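Local structure of ornithine carbamoyltransferase (Giardia intestinalis, 3GRF) at residues A[163-168]-A[230-235]; A[188-193]-A[223-228]; A[192-197]-A[258-263]. The protein probably catalyses the reversible transfer of a carbamoyl group between carbamoyl phosphate and ornithine, a step in arginine degradation. All blocks are in the same frame, centred on the assembly; numbering follows the deposited sequence.

Interaction 1 of 3, residues A[163-168]-A[230-235]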
loop_
_atom_site.group_PDB
_atom_site.type_symbol
_atom_site.label_atom_id
_atom_site.label_comp_id
_atom_site.label_asym_id
_atom_site.label_seq_id
_atom_site.Cartn_x
_atom_site.Cartn_y
_atom_site.Cartn_z
ATOM N N LYS A 163 0.388 -22.990 -33.922
ATOM C CA LYS A 163 1.606 -22.363 -34.476
ATOM C C LYS A 163 1.642 -20.917 -33.974
ATOM O O LYS A 163 0.644 -20.227 -34.074
ATOM C CB LYS A 163 1.605 -22.400 -36.005
ATOM C CG LYS A 163 1.702 -23.796 -36.660
ATOM C CD LYS A 163 0.330 -24.229 -37.180
ATOM C CE LYS A 163 0.435 -25.148 -38.370
ATOM N NZ LYS A 163 0.171 -24.321 -39.600
ATOM N N PHE A 164 2.789 -20.475 -33.436
ATOM C CA PHE A 164 2.894 -19.183 -32.752
ATOM C C PHE A 164 3.883 -18.300 -33.551
ATOM O O PHE A 164 4.919 -18.784 -34.013
ATOM C CB PHE A 164 3.349 -19.391 -31.307
ATOM C CG PHE A 164 3.564 -18.090 -30.532
ATOM C CD1 PHE A 164 2.556 -17.564 -29.743
ATOM C CD2 PHE A 164 4.781 -17.394 -30.619
ATOM C CE1 PHE A 164 2.747 -16.378 -29.048
ATOM C CE2 PHE A 164 4.975 -16.241 -29.935
ATOM C CZ PHE A 164 3.968 -15.712 -29.164
ATOM N N ALA A 165 3.571 -17.029 -33.759
ATOM C CA ALA A 165 4.611 -16.118 -34.302
ATOM C C ALA A 165 4.779 -14.814 -33.510
ATOM O O ALA A 165 3.783 -14.224 -33.123
ATOM C CB ALA A 165 4.334 -15.791 -35.788
ATOM N N TYR A 166 6.034 -14.396 -33.284
ATOM C CA TYR A 166 6.355 -13.152 -32.617
ATOM C C TYR A 166 6.841 -12.234 -33.744
ATOM O O TYR A 166 7.632 -12.674 -34.574
ATOM C CB TYR A 166 7.462 -13.272 -31.535
ATOM C CG TYR A 166 7.752 -11.890 -31.011
ATOM C CD1 TYR A 166 8.757 -11.070 -31.597
ATOM C CD2 TYR A 166 6.959 -11.348 -30.030
ATOM C CE1 TYR A 166 8.920 -9.754 -31.168
ATOM C CE2 TYR A 166 7.123 -10.043 -29.585
ATOM C CZ TYR A 166 8.099 -9.245 -30.181
ATOM O OH TYR A 166 8.278 -7.961 -29.752
ATOM N N CYS A 167 6.316 -11.001 -33.819
ATOM C CA CYS A 167 6.730 -10.054 -34.880
ATOM C C CYS A 167 7.335 -8.848 -34.217
ATOM O O CYS A 167 6.802 -8.378 -33.231
ATOM C CB CYS A 167 5.570 -9.622 -35.797
ATOM S SG CYS A 167 5.191 -10.800 -37.095
ATOM N N GLY A 168 8.434 -8.332 -34.775
ATOM C CA GLY A 168 8.983 -7.105 -34.235
ATOM C C GLY A 168 10.403 -7.225 -33.752
ATOM O O GLY A 168 11.151 -8.112 -34.188
ATOM N N LYS A 230 5.833 -13.990 -44.455
ATOM C CA LYS A 230 6.303 -15.329 -44.704
ATOM C C LYS A 230 6.298 -16.037 -43.373
ATOM O O LYS A 230 5.933 -17.206 -43.296
ATOM C CB LYS A 230 7.707 -15.328 -45.337
ATOM C CG LYS A 230 7.807 -14.538 -46.637
ATOM C CD LYS A 230 8.328 -15.379 -47.787
ATOM C CE LYS A 230 8.113 -14.679 -49.158
ATOM N NZ LYS A 230 6.763 -14.933 -49.781
ATOM N N GLY A 231 6.693 -15.317 -42.328
ATOM C CA GLY A 231 6.768 -15.906 -40.993
ATOM C C GLY A 231 5.429 -16.214 -40.384
ATOM O O GLY A 231 5.291 -17.181 -39.617
ATOM N N CYS A 232 4.433 -15.393 -40.727
ATOM C CA CYS A 232 3.083 -15.503 -40.176
ATOM C C CYS A 232 2.126 -16.371 -41.023
ATOM O O CYS A 232 0.970 -16.600 -40.636
ATOM C CB CYS A 232 2.459 -14.114 -39.947
ATOM S SG CYS A 232 3.238 -13.180 -38.629
ATOM N N GLU A 233 2.592 -16.844 -42.169
ATOM C CA GLU A 233 1.725 -17.602 -43.072
ATOM C C GLU A 233 1.337 -18.859 -42.352
ATOM O O GLU A 233 2.219 -19.642 -41.947
ATOM C CB GLU A 233 2.475 -17.999 -44.320
ATOM C CG GLU A 233 1.848 -17.553 -45.605
ATOM C CD GLU A 233 2.734 -17.929 -46.765
ATOM O OE1 GLU A 233 3.816 -17.296 -46.921
ATOM O OE2 GLU A 233 2.366 -18.883 -47.493
ATOM N N GLY A 234 0.035 -19.040 -42.184
ATOM C CA GLY A 234 -0.502 -20.230 -41.537
ATOM C C GLY A 234 -0.573 -20.205 -40.014
ATOM O O GLY A 234 -1.096 -21.136 -39.401
ATOM N N VAL A 235 -0.043 -19.166 -39.375
ATOM C CA VAL A 235 0.153 -19.223 -37.919
ATOM C C VAL A 235 -1.179 -19.031 -37.176
ATOM O O VAL A 235 -2.133 -18.494 -37.736
ATOM C CB VAL A 235 1.276 -18.258 -37.400
ATOM C CG1 VAL A 235 2.631 -18.559 -38.067
ATOM C CG2 VAL A 235 0.883 -16.813 -37.600
HETATM O O HOH W 1 -2.499 -23.139 -40.383
#

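Interaction 2 of 3, residues A[188-193]-A[223-228]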
loop_
_atom_site.group_PDB
_atom_site.type_symbol
_atom_site.label_atom_id
_atom_site.label_comp_id
_atom_site.label_asym_id
_atom_site.label_seq_id
_atom_site.Cartn_x
_atom_site.Cartn_y
_atom_site.Cartn_z
ATOM N N GLU A 188 5.547 -24.836 -32.373
ATOM C CA GLU A 188 6.267 -24.205 -33.459
ATOM C C GLU A 188 6.265 -22.687 -33.196
ATOM O O GLU A 188 5.219 -22.043 -33.114
ATOM C CB GLU A 188 5.613 -24.573 -34.786
ATOM C CG GLU A 188 6.197 -23.863 -35.947
ATOM C CD GLU A 188 6.802 -24.800 -36.949
ATOM O OE1 GLU A 188 7.407 -25.814 -36.506
ATOM O OE2 GLU A 188 6.691 -24.515 -38.172
ATOM N N CYS A 189 7.438 -22.134 -32.967
ATOM C CA CYS A 189 7.513 -20.702 -32.661
ATOM C C CYS A 189 8.255 -20.069 -33.852
ATOM O O CYS A 189 9.336 -20.512 -34.194
ATOM C CB CYS A 189 8.255 -20.500 -31.334
ATOM S SG CYS A 189 7.506 -19.440 -29.992
ATOM N N HIS A 190 7.690 -19.046 -34.488
ATOM C CA HIS A 190 8.405 -18.320 -35.580
ATOM C C HIS A 190 8.764 -16.934 -35.046
ATOM O O HIS A 190 7.891 -16.210 -34.571
ATOM C CB HIS A 190 7.504 -18.089 -36.801
ATOM C CG HIS A 190 7.080 -19.325 -37.522
ATOM N ND1 HIS A 190 7.340 -20.604 -37.065
ATOM C CD2 HIS A 190 6.414 -19.470 -38.692
ATOM C CE1 HIS A 190 6.832 -21.477 -37.917
ATOM N NE2 HIS A 190 6.261 -20.814 -38.911
ATOM N N VAL A 191 10.028 -16.542 -35.134
ATOM C CA VAL A 191 10.397 -15.208 -34.699
ATOM C C VAL A 191 10.635 -14.330 -35.902
ATOM O O VAL A 191 11.534 -14.603 -36.713
ATOM C CB VAL A 191 11.616 -15.212 -33.781
ATOM C CG1 VAL A 191 11.937 -13.790 -33.368
ATOM C CG2 VAL A 191 11.367 -16.131 -32.546
ATOM N N CYS A 192 9.740 -13.349 -36.066
ATOM C CA CYS A 192 9.762 -12.514 -37.288
ATOM C C CYS A 192 10.419 -11.184 -37.016
ATOM O O CYS A 192 9.824 -10.274 -36.465
ATOM C CB CYS A 192 8.333 -12.396 -37.839
ATOM S SG CYS A 192 7.531 -13.996 -38.191
ATOM N N CYS A 193 11.658 -11.071 -37.410
ATOM C CA CYS A 193 12.393 -9.878 -37.016
ATOM C C CYS A 193 13.207 -9.344 -38.185
ATOM O O CYS A 193 13.410 -10.044 -39.165
ATOM C CB CYS A 193 13.307 -10.173 -35.837
ATOM S SG CYS A 193 14.476 -11.525 -36.134
ATOM N N LYS A 223 12.004 -21.033 -35.244
ATOM C CA LYS A 223 12.405 -20.630 -36.608
ATOM C C LYS A 223 12.512 -19.123 -36.694
ATOM O O LYS A 223 11.660 -18.411 -36.182
ATOM C CB LYS A 223 11.408 -21.141 -37.665
ATOM C CG LYS A 223 10.856 -22.557 -37.357
ATOM C CD LYS A 223 10.013 -23.137 -38.495
ATOM C CE LYS A 223 10.038 -24.679 -38.475
ATOM N NZ LYS A 223 9.514 -25.268 -39.736
ATOM N N ILE A 224 13.563 -18.625 -37.327
ATOM C CA ILE A 224 13.727 -17.174 -37.414
ATOM C C ILE A 224 13.467 -16.716 -38.844
ATOM O O ILE A 224 14.146 -17.152 -39.780
ATOM C CB ILE A 224 15.106 -16.744 -36.903
ATOM C CG1 ILE A 224 15.163 -16.987 -35.386
ATOM C CG2 ILE A 224 15.371 -15.247 -37.184
ATOM C CD1 ILE A 224 16.552 -17.155 -34.852
ATOM N N PHE A 225 12.442 -15.886 -39.007
ATOM C CA PHE A 225 12.082 -15.347 -40.308
ATOM C C PHE A 225 12.502 -13.888 -40.381
ATOM O O PHE A 225 12.495 -13.197 -39.367
ATOM C CB PHE A 225 10.577 -15.471 -40.530
ATOM C CG PHE A 225 10.125 -16.856 -40.852
ATOM C CD1 PHE A 225 9.981 -17.800 -39.848
ATOM C CD2 PHE A 225 9.820 -17.210 -42.158
ATOM C CE1 PHE A 225 9.528 -19.100 -40.137
ATOM C CE2 PHE A 225 9.366 -18.495 -42.455
ATOM C CZ PHE A 225 9.215 -19.440 -41.427
ATOM N N HIS A 226 12.879 -13.426 -41.576
ATOM C CA HIS A 226 13.155 -11.998 -41.771
ATOM C C HIS A 226 12.148 -11.294 -42.696
ATOM O O HIS A 226 12.445 -10.261 -43.287
ATOM C CB HIS A 226 14.635 -11.776 -42.159
ATOM C CG HIS A 226 15.591 -12.154 -41.063
ATOM N ND1 HIS A 226 16.741 -12.880 -41.286
ATOM C CD2 HIS A 226 15.540 -11.936 -39.728
ATOM C CE1 HIS A 226 17.367 -13.068 -40.137
ATOM N NE2 HIS A 226 16.651 -12.511 -39.176
ATOM N N ASP A 227 10.950 -11.888 -42.768
ATOM C CA ASP A 227 9.783 -11.405 -43.510
ATOM C C ASP A 227 8.588 -11.858 -42.683
ATOM O O ASP A 227 8.355 -13.074 -42.565
ATOM C CB ASP A 227 9.757 -12.045 -44.915
ATOM C CG ASP A 227 8.789 -11.342 -45.894
ATOM O OD1 ASP A 227 9.211 -10.380 -46.580
ATOM O OD2 ASP A 227 7.612 -11.754 -46.002
ATOM N N CYS A 228 7.930 -10.934 -42.005
ATOM C CA CYS A 228 6.826 -11.253 -41.112
ATOM C C CYS A 228 5.654 -11.977 -41.796
ATOM O O CYS A 228 5.025 -12.840 -41.187
ATOM C CB CYS A 228 6.373 -9.952 -40.453
ATOM S SG CYS A 228 5.217 -10.169 -39.073
#

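Interaction 3 of 3, residues A[192-197]-A[258-263]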
loop_
_atom_site.group_PDB
_atom_site.type_symbol
_atom_site.label_atom_id
_atom_site.label_comp_id
_atom_site.label_asym_id
_atom_site.label_seq_id
_atom_site.Cartn_x
_atom_site.Cartn_y
_atom_site.Cartn_z
ATOM N N CYS A 192 9.740 -13.349 -36.066
ATOM C CA CYS A 192 9.762 -12.514 -37.288
ATOM C C CYS A 192 10.419 -11.184 -37.016
ATOM O O CYS A 192 9.824 -10.274 -36.465
ATOM C CB CYS A 192 8.333 -12.396 -37.839
ATOM S SG CYS A 192 7.531 -13.996 -38.191
ATOM N N CYS A 193 11.658 -11.071 -37.410
ATOM C CA CYS A 193 12.393 -9.878 -37.016
ATOM C C CYS A 193 13.207 -9.344 -38.185
ATOM O O CYS A 193 13.410 -10.044 -39.165
ATOM C CB CYS A 193 13.307 -10.173 -35.837
ATOM S SG CYS A 193 14.476 -11.525 -36.134
ATOM N N PRO A 194 13.673 -8.086 -38.065
ATOM C CA PRO A 194 14.577 -7.531 -39.057
ATOM C C PRO A 194 15.907 -8.272 -39.085
ATOM O O PRO A 194 16.549 -8.490 -38.050
ATOM C CB PRO A 194 14.775 -6.092 -38.582
ATOM C CG PRO A 194 13.609 -5.790 -37.663
ATOM C CD PRO A 194 13.330 -7.099 -37.009
ATOM N N ASP A 195 16.339 -8.613 -40.286
ATOM C CA ASP A 195 17.655 -9.163 -40.458
ATOM C C ASP A 195 18.736 -8.167 -40.095
ATOM O O ASP A 195 19.380 -7.602 -40.971
ATOM C CB ASP A 195 17.855 -9.660 -41.874
ATOM C CG ASP A 195 19.086 -10.551 -41.999
ATOM O OD1 ASP A 195 19.154 -11.354 -42.970
ATOM O OD2 ASP A 195 19.970 -10.454 -41.110
ATOM N N HIS A 196 18.928 -7.982 -38.794
ATOM C CA HIS A 196 19.791 -6.962 -38.219
ATOM C C HIS A 196 20.213 -7.386 -36.808
ATOM O O HIS A 196 19.382 -7.598 -35.920
ATOM C CB HIS A 196 19.077 -5.621 -38.157
ATOM C CG HIS A 196 19.960 -4.481 -37.752
ATOM N ND1 HIS A 196 20.721 -4.497 -36.601
ATOM C CD2 HIS A 196 20.185 -3.278 -38.332
ATOM C CE1 HIS A 196 21.394 -3.367 -36.503
ATOM N NE2 HIS A 196 21.079 -2.606 -37.536
ATOM N N LYS A 197 21.518 -7.504 -36.610
ATOM C CA LYS A 197 22.078 -8.053 -35.379
ATOM C C LYS A 197 21.382 -7.521 -34.128
ATOM O O LYS A 197 21.174 -8.272 -33.181
ATOM C CB LYS A 197 23.605 -7.812 -35.334
ATOM C CG LYS A 197 24.315 -8.165 -36.649
ATOM C CD LYS A 197 25.287 -9.361 -36.525
ATOM C CE LYS A 197 24.890 -10.547 -37.452
ATOM N NZ LYS A 197 26.040 -11.253 -38.173
ATOM N N LYS A 258 12.730 2.742 -39.147
ATOM C CA LYS A 258 12.996 2.372 -40.531
ATOM C C LYS A 258 13.285 0.869 -40.616
ATOM O O LYS A 258 12.851 0.189 -41.558
ATOM C CB LYS A 258 14.115 3.220 -41.152
ATOM C CG LYS A 258 15.311 3.426 -40.254
ATOM C CD LYS A 258 16.584 3.557 -41.064
ATOM C CE LYS A 258 17.766 2.990 -40.273
ATOM N NZ LYS A 258 18.924 3.940 -40.323
ATOM N N VAL A 259 13.965 0.340 -39.600
ATOM C CA VAL A 259 14.246 -1.105 -39.568
ATOM C C VAL A 259 12.987 -1.926 -39.159
ATOM O O VAL A 259 12.731 -2.975 -39.716
ATOM C CB VAL A 259 15.602 -1.423 -38.796
ATOM C CG1 VAL A 259 16.060 -0.234 -37.980
ATOM C CG2 VAL A 259 15.518 -2.631 -37.935
ATOM N N LEU A 260 12.174 -1.380 -38.252
ATOM C CA LEU A 260 11.026 -2.080 -37.660
ATOM C C LEU A 260 9.748 -2.030 -38.502
ATOM O O LEU A 260 8.902 -2.909 -38.402
ATOM C CB LEU A 260 10.738 -1.492 -36.277
ATOM C CG LEU A 260 11.089 -2.195 -34.940
ATOM C CD1 LEU A 260 11.761 -3.593 -35.049
ATOM C CD2 LEU A 260 11.831 -1.236 -33.997
ATOM N N THR A 261 9.601 -1.007 -39.342
ATOM C CA THR A 261 8.326 -0.790 -40.051
ATOM C C THR A 261 7.809 -1.958 -40.898
ATOM O O THR A 261 6.589 -2.170 -40.928
ATOM C CB THR A 261 8.363 0.491 -40.919
ATOM O OG1 THR A 261 8.500 1.620 -40.059
ATOM C CG2 THR A 261 7.069 0.644 -41.720
ATOM N N PRO A 262 8.705 -2.682 -41.625
ATOM C CA PRO A 262 8.260 -3.902 -42.307
ATOM C C PRO A 262 7.732 -5.021 -41.368
ATOM O O PRO A 262 7.239 -6.053 -41.865
ATOM C CB PRO A 262 9.520 -4.372 -43.070
ATOM C CG PRO A 262 10.406 -3.225 -43.114
ATOM C CD PRO A 262 10.123 -2.376 -41.929
ATOM N N PHE A 263 7.817 -4.813 -40.050
ATOM C CA PHE A 263 7.362 -5.812 -39.087
ATOM C C PHE A 263 6.200 -5.394 -38.274
ATOM O O PHE A 263 5.883 -6.030 -37.264
ATOM C CB PHE A 263 8.509 -6.319 -38.221
ATOM C CG PHE A 263 9.458 -7.141 -39.008
ATOM C CD1 PHE A 263 9.269 -8.511 -39.135
ATOM C CD2 PHE A 263 10.465 -6.536 -39.735
ATOM C CE1 PHE A 263 10.127 -9.273 -39.909
ATOM C CE2 PHE A 263 11.332 -7.292 -40.529
ATOM C CZ PHE A 263 11.153 -8.652 -40.634
#

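Interaction 1 of 3, residues A[163-168]-A[230-235]
Gly231 reaches strand 164-167 through its carbonyl: its O atom lies 4.2 Å from the CB of Ala165. Cys232 follows with a closer contact. With SG beside its own backbone N (chi1 -69°), the sulfur reaches the strand. It stands 4.0 Å from Ala165 CB and 3.4 Å from the SG of Cys167. These two sulfurs touch but are not bonded, because Cys167 forms its disulfide with Cys228.

Here helix 228-232 is part of the crossover that leads from strand 221-225 to strand 237-240 in the parallel, Rossmann-like sheet. A type II beta turn runs from Cys232 to Val235, closed by the bond from Val235 N to Cys232 O.

Gly234 occupies the third position of that turn, with the positive phi that suits glycine. Its O atom receives a weak hydrogen bond from Lys163 NZ at 3.4 Å. A water also bridges the pair: it accepts from Lys163 NZ and donates to Gly234 O at 2.6 Å. Val235 then straddles Ala165, with CG1 and CG2 each 4.0 Å from the Ala165 CB. The CB of Val235 also rests 3.9 Å from Lys163 O.

Interaction 2 of 3, residues A[188-193]-A[223-228]
His190 and Phe225 form an offset stack. Their centroids are 4.8 Å apart and their planes are inclined by 27°. The contact is made off-centre: Phe225 CE1 lies over one face of the imidazole, toward its rim, and 3.6 Å from His190 CG.

Lys223 runs beside the same imidazole, pointing the same way. Its chain is extended beyond CG, which carries the amino group past the ring to Glu188. There Lys223 NZ makes a salt bridge to Glu188 OE2, whose hydrogen bond is weak at 3.3 Å. The other carboxylate oxygen, OE1, is hydrogen-bonded to Ser221 OG.

On the other face of the sheet Val191 packs against Ile224. Cys193 follows, with SG in the crowded position between its backbone N and carbonyl carbon (chi1 56°). This sulfur sits 4.0 Å from Ile224 CG2 and at the edge of the His226 ring. The CD2 of His226 also comes within 2.9 Å of Cys193 O, in the plane of the ring.

Four backbone bonds hold the two parallel strands in register. The straightest is Val191 N to Lys223 O, at 2.7 Å and 169°.

Strands 188-192 and 221-225 belong to a beta-alpha-beta unit with helix 203-216. Strand 164-167 flanks 188-192 on its other side. Helix 173-185 covers Val191, and helix 228-232, N-capped by Asp227, begins against Cys192.

Interaction 3 of 3, residues A[192-197]-A[258-263]
One face of the Phe263 ring packs over the peptide group joining Cys193 to Pro194, the two planes inclined by roughly 27°. Cys193 C is 3.3 Å above the ring plane and Pro194 N 3.5 Å above it, both toward the rim. The contact lies in the Rossmann-like Asp/Orn binding domain. It joins the loop after strand 188-192 to helix 256-260 and the residues that follow it.

The segments share no hydrogen bond. Phe263 CG is anti to its carbonyl carbon (chi1 -69°), and the ring beyond it reaches the loop. A bond from Phe263 N to Leu260 O ties the residue back to the helix.

Pro194 is wedged between the aromatic ring and the helix. Its CD makes a CH-pi contact over the Phe263 face, 4.2 Å from the centroid and 21° off the ring normal. CB and CG of Pro194 also reach Val259. The two side chains cross at about a right angle, with Pro194 CB 3.6 Å from Val259 CG2. Pro194 CG touches Leu260 CD1 at 3.9 Å, as well as Phe263 CD2. Cys192 O approaches the Phe263 ring obliquely, 3.2 Å from Phe263 CD1.

In the fold
All three contacts lie in the Asp/Orn binding domain, on the same side of the chain's centre. Interactions 1 and 2 have centres about 6 Å apart and share a parallel sheet, in which strands 164-167 and 188-192 are neighbours. The Cys167-Cys228 disulfide joins them directly. Interaction 3 shares Cys192 and Cys193 with interaction 2, and their centres are about 11 Å apart. Along the chain, interaction 2 falls between the two segments of interaction 1, while interaction 3 starts within that span and ends beyond it. The sheet, helix 228-232 and the region of helix 256-260 are thus linked through strand 188-192 and the loop after it.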